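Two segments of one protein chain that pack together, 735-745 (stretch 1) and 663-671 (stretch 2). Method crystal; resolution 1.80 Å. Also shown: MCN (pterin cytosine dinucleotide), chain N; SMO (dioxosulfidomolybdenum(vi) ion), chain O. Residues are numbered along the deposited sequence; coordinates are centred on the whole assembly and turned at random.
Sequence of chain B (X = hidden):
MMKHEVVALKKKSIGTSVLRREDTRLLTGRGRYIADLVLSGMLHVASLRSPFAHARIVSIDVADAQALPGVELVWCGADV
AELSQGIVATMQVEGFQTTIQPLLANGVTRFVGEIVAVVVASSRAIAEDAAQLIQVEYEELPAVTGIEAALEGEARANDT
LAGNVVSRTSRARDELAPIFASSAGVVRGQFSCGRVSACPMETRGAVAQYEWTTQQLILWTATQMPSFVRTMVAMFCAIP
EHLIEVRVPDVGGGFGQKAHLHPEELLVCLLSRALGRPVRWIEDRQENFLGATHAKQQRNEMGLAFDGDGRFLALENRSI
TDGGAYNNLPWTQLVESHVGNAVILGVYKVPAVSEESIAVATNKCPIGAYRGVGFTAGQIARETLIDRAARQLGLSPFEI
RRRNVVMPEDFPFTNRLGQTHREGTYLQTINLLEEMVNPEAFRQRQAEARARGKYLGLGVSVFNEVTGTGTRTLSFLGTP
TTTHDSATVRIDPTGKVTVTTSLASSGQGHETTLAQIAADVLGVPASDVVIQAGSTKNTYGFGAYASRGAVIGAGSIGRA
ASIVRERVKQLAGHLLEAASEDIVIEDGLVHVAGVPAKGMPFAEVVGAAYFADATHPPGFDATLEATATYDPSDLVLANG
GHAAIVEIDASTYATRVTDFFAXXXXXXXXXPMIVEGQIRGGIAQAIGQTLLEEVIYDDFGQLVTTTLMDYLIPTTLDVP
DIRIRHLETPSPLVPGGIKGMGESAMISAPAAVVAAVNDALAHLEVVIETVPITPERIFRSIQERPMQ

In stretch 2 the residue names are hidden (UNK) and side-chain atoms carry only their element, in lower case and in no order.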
# COMPACT_ATOMS: atom_id res chain seq x y z
N PRO B 735 -13.06 -16.72 27.31
CA PRO B 735 -12.22 -17.91 27.11
C PRO B 735 -10.89 -17.79 27.83
O PRO B 735 -10.30 -16.72 27.91
CB PRO B 735 -12.07 -18.00 25.58
CG PRO B 735 -12.60 -16.69 25.05
CD PRO B 735 -13.64 -16.26 26.04
N GLY B 736 -10.43 -18.91 28.40
CA GLY B 736 -9.18 -18.91 29.12
C GLY B 736 -9.24 -18.22 30.47
O GLY B 736 -8.24 -18.19 31.18
N GLY B 737 -10.40 -17.67 30.83
CA GLY B 737 -10.54 -17.00 32.11
C GLY B 737 -9.95 -15.60 32.14
O GLY B 737 -9.82 -14.98 33.20
N ILE B 738 -9.61 -15.10 30.96
CA ILE B 738 -9.00 -13.78 30.78
C ILE B 738 -9.86 -12.57 31.19
O ILE B 738 -11.04 -12.51 30.88
CB ILE B 738 -8.61 -13.59 29.29
CG1 ILE B 738 -7.49 -14.57 28.92
CG2 ILE B 738 -8.20 -12.14 29.03
CD1 ILE B 738 -7.34 -14.79 27.43
N LYS B 739 -9.24 -11.63 31.90
CA LYS B 739 -9.88 -10.38 32.30
C LYS B 739 -8.96 -9.24 31.83
O LYS B 739 -7.78 -9.49 31.55
CB LYS B 739 -10.06 -10.29 33.81
CG LYS B 739 -11.05 -11.28 34.40
CD LYS B 739 -11.28 -10.98 35.87
CE LYS B 739 -12.28 -11.95 36.48
NZ LYS B 739 -12.53 -11.64 37.90
N GLY B 740 -9.47 -8.02 31.77
CA GLY B 740 -8.64 -6.90 31.33
C GLY B 740 -7.87 -6.22 32.46
O GLY B 740 -8.07 -6.55 33.63
N MET B 741 -6.99 -5.28 32.13
CA MET B 741 -6.22 -4.56 33.15
C MET B 741 -5.47 -3.33 32.64
O MET B 741 -4.84 -2.62 33.41
CB MET B 741 -5.23 -5.52 33.85
CG MET B 741 -4.22 -6.24 32.93
SD MET B 741 -2.94 -5.18 32.20
CE MET B 741 -2.22 -4.46 33.65
N GLY B 742 -5.55 -3.08 31.34
CA GLY B 742 -4.86 -1.94 30.75
C GLY B 742 -4.91 -0.64 31.54
O GLY B 742 -3.90 0.04 31.69
N GLU B 743 -6.08 -0.29 32.06
CA GLU B 743 -6.24 0.95 32.81
C GLU B 743 -6.02 0.85 34.31
O GLU B 743 -5.94 1.88 34.98
CB GLU B 743 -7.65 1.51 32.59
CG GLU B 743 -7.99 1.86 31.17
CD GLU B 743 -9.47 2.12 31.02
OE1 GLU B 743 -10.24 1.14 30.96
OE2 GLU B 743 -9.86 3.31 30.98
N SER B 744 -5.94 -0.37 34.82
CA SER B 744 -5.80 -0.60 36.26
C SER B 744 -4.94 0.37 37.07
O SER B 744 -5.42 0.96 38.04
CB SER B 744 -5.33 -2.04 36.53
OG SER B 744 -4.02 -2.26 36.04
N ALA B 745 -3.68 0.55 36.68
CA ALA B 745 -2.79 1.42 37.43
C ALA B 745 -3.20 2.89 37.42
O ALA B 745 -2.94 3.61 38.38
CB ALA B 745 -1.36 1.27 36.91
N UNK B 663 -0.47 -5.12 43.33
CA UNK B 663 -1.06 -6.45 43.37
C UNK B 663 -2.14 -6.41 42.30
O UNK B 663 -3.05 -5.58 42.36
c UNK B 663 -0.65 -6.86 45.81
c UNK B 663 -2.49 -8.07 44.63
c UNK B 663 -1.71 -6.76 44.73
N UNK B 664 -2.03 -7.28 41.30
CA UNK B 664 -3.01 -7.28 40.22
C UNK B 664 -3.67 -8.63 39.99
O UNK B 664 -3.01 -9.67 40.03
c UNK B 664 -3.22 -7.01 37.66
o UNK B 664 -4.38 -5.01 38.29
o UNK B 664 -5.40 -6.37 36.90
c UNK B 664 -2.35 -6.82 38.91
c UNK B 664 -4.42 -6.07 37.62
N UNK B 665 -4.97 -8.60 39.76
CA UNK B 665 -5.72 -9.81 39.46
C UNK B 665 -6.56 -9.52 38.23
O UNK B 665 -7.64 -8.93 38.33
c UNK B 665 -6.65 -10.21 40.62
o UNK B 665 -7.57 -12.27 41.42
o UNK B 665 -7.52 -11.99 39.26
c UNK B 665 -7.28 -11.59 40.42
N UNK B 666 -6.04 -9.91 37.07
CA UNK B 666 -6.75 -9.73 35.81
C UNK B 666 -7.13 -11.11 35.30
O UNK B 666 -7.08 -11.39 34.11
c UNK B 666 -5.85 -9.01 34.78
s UNK B 666 -4.25 -9.82 34.45
N UNK B 667 -7.51 -11.97 36.24
CA UNK B 667 -7.87 -13.32 35.86
C UNK B 667 -6.64 -13.97 35.26
O UNK B 667 -5.52 -13.74 35.72
N UNK B 668 -6.83 -14.77 34.23
CA UNK B 668 -5.73 -15.45 33.56
C UNK B 668 -4.90 -14.47 32.74
O UNK B 668 -5.43 -13.80 31.86
c UNK B 668 -5.10 -17.20 31.85
c UNK B 668 -6.25 -16.55 32.61
o UNK B 668 -6.94 -17.55 33.38
N UNK B 669 -3.61 -14.37 33.04
CA UNK B 669 -2.72 -13.49 32.29
C UNK B 669 -2.31 -14.19 31.00
O UNK B 669 -1.88 -15.35 31.03
c UNK B 669 -1.45 -13.16 33.08
c UNK B 669 -1.65 -12.34 34.33
s UNK B 669 -0.05 -11.94 35.07
c UNK B 669 0.30 -13.45 35.95
N UNK B 670 -2.42 -13.50 29.87
CA UNK B 670 -2.02 -14.08 28.59
C UNK B 670 -0.50 -14.06 28.51
O UNK B 670 0.14 -15.05 28.17
c UNK B 670 -4.69 -12.23 26.46
c UNK B 670 -2.57 -13.27 27.41
c UNK B 670 -2.11 -13.89 26.09
c UNK B 670 -4.10 -13.21 27.47
N UNK B 671 0.07 -12.91 28.86
CA UNK B 671 1.51 -12.70 28.79
C UNK B 671 1.92 -11.88 30.02
O UNK B 671 1.82 -10.65 30.02
n UNK B 671 3.69 -12.43 26.01
o UNK B 671 4.12 -11.44 27.98
c UNK B 671 1.84 -11.94 27.50
c UNK B 671 3.32 -11.92 27.19
N1 MCN N . -3.10 -8.61 28.80
C2 MCN N . -2.68 -9.96 29.04
N3 MCN N . -3.53 -10.66 29.88
C4 MCN N . -4.70 -10.18 30.47
C5 MCN N . -5.08 -8.79 30.19
C6 MCN N . -4.29 -8.02 29.37
O2 MCN N . -1.65 -10.39 28.56
N4 MCN N . -5.44 -10.94 31.24
C1' MCN N . -2.18 -7.80 27.82
C2D MCN N . -2.76 -7.79 26.33
O2' MCN N . -1.65 -7.79 25.36
C3' MCN N . -3.63 -6.55 26.31
C4D MCN N . -2.89 -5.54 27.15
O4D MCN N . -2.09 -6.38 28.13
O3' MCN N . -3.79 -6.08 24.92
C5' MCN N . -3.76 -4.42 27.79
O5' MCN N . -4.81 -5.09 28.44
PA MCN N . -6.35 -4.82 28.18
O1A MCN N . -6.87 -6.03 27.48
O2A MCN N . -6.88 -4.39 29.54
O3A MCN N . -6.65 -3.49 27.30
PB MCN N . -6.51 -3.20 25.73
O1B MCN N . -7.88 -2.90 25.22
O2B MCN N . -5.75 -4.30 25.04
O3B MCN N . -5.59 -1.89 25.67
C10 MCN N . -6.14 -0.62 25.85
C9' MCN N . -5.72 -0.19 27.22
C8' MCN N . -6.26 1.25 27.37
S8' MCN N . -8.04 1.41 27.30
C7' MCN N . -5.54 2.36 27.56
S7' MCN N . -6.18 4.01 27.71
C6' MCN N . -3.98 2.21 27.59
C7 MCN N . -3.58 0.82 28.04
O9' MCN N . -4.21 -0.17 27.25
N5' MCN N . -3.50 2.68 26.22
C4A MCN N . -2.14 2.21 26.04
N8' MCN N . -2.10 0.64 27.91
C4B MCN N . -1.43 1.29 26.83
N1' MCN N . -0.10 0.86 26.61
C2' MCN N . 0.51 1.40 25.53
N2' MCN N . 1.78 1.03 25.29
N3' MCN N . -0.12 2.28 24.68
C4' MCN N . -1.48 2.76 24.83
O4' MCN N . -1.95 3.54 24.03
S SMO O . -8.90 5.72 28.06
MO SMO O . -8.57 3.77 27.24
OM2 SMO O . -10.18 3.61 27.88
OM1 SMO O . -8.65 4.10 25.58
O HOH W 1 -10.11 -10.93 39.33

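Position 663 carries three side-chain carbons, one bearing the other two, and none comes within 10.1 Å of stretch 1. A fork at the first carbon with no heteroatom is Val663, in the strand and out of reach of stretch 1.

At 664 three carbons run unbranched to a last one bearing two oxygens. The CA-to-CB bond points toward stretch 1; one oxygen lies 3.2 Å from CB of Met741 and the other 3.6 Å from OG of Ser744. A carboxylate on a two-carbon arm is Glu664. The Ser744 hydroxyl is already given to its own loop, its OG donating to O of Met741 at 2.8 Å within a type I turn.

Position 665 has two carbons, the second with two oxygens, and makes no direct contact with stretch 1. This is the shorter acid, Asp665. Its OD1 accepts from N of residue 667 at 3.0 Å, bracing the bend after the strand. The same OD1 takes a weak hydrogen bond from water 1 at 2.8 Å, and that water accepts from NZ of Lys739 at 2.9 Å.

At 666 there is one carbon and then a sulfur. The carbon, CB, packs 3.7 Å from CB of Met741 and 3.5 Å from O of Gly740, and the backbone O receives a weak hydrogen bond from N of Lys739 at 3.1 Å. The lone sulfur makes it Cys666.

Position 667 has no side-chain atoms, and phi is positive at 62°. This is Gly667, and the coordinates explain the bareness: an ideal CB would point toward stretch 1, 2.5 Å from O of Gly737 and 2.9 Å from CG of Lys739, a clash with both.

At 668 one carbon carries an oxygen and a carbon. The branch oxygen donates to O of Gly736 at 2.6 Å, and the backbone N donates to O of Gly737 at 3.2 Å, nearly straight at 173°. The branched hydroxyl is Thr668. The lack of a side chain on Gly737 matters too, since an ideal CB there would lie 3.0 Å from OG1 of Thr668, a clash.

Position 669 is an unbranched chain of two carbons, sulfur and carbon. Its CA-to-CB bond points away from stretch 1, and no side-chain atom comes within 6.8 Å of it: Met669.

Four carbons at 670 fork at the first, with one arm two carbons long. A carbon of that longer arm lies 3.6 Å from CD1 of Ile738, an apolar pair. This is Ile670, whose backbone N donates to N3 of MCN at 3.0 Å.

Two carbons at 671, the second holding an oxygen and a nitrogen, do not reach stretch 1. They give Asn671; its side chain caps the helix that follows, and its backbone N donates to O2 of MCN at 3.1 Å.

Two backbone hydrogen bonds, one weak, set the register, with a single bridge pairing Ile738 and Gly667; the Thr668 hydroxyl and two apolar pairs complete the contact. The bare CA atoms of Gly667 and Gly737 leave room for the approach. The cofactor joins both stretches: its N4 donates to O of Thr668 at 2.9 Å and to O of Lys739 at 2.8 Å, so the paired loops serve together as its cradle.

Stretch 2 (663-671) VEDCGTMIN
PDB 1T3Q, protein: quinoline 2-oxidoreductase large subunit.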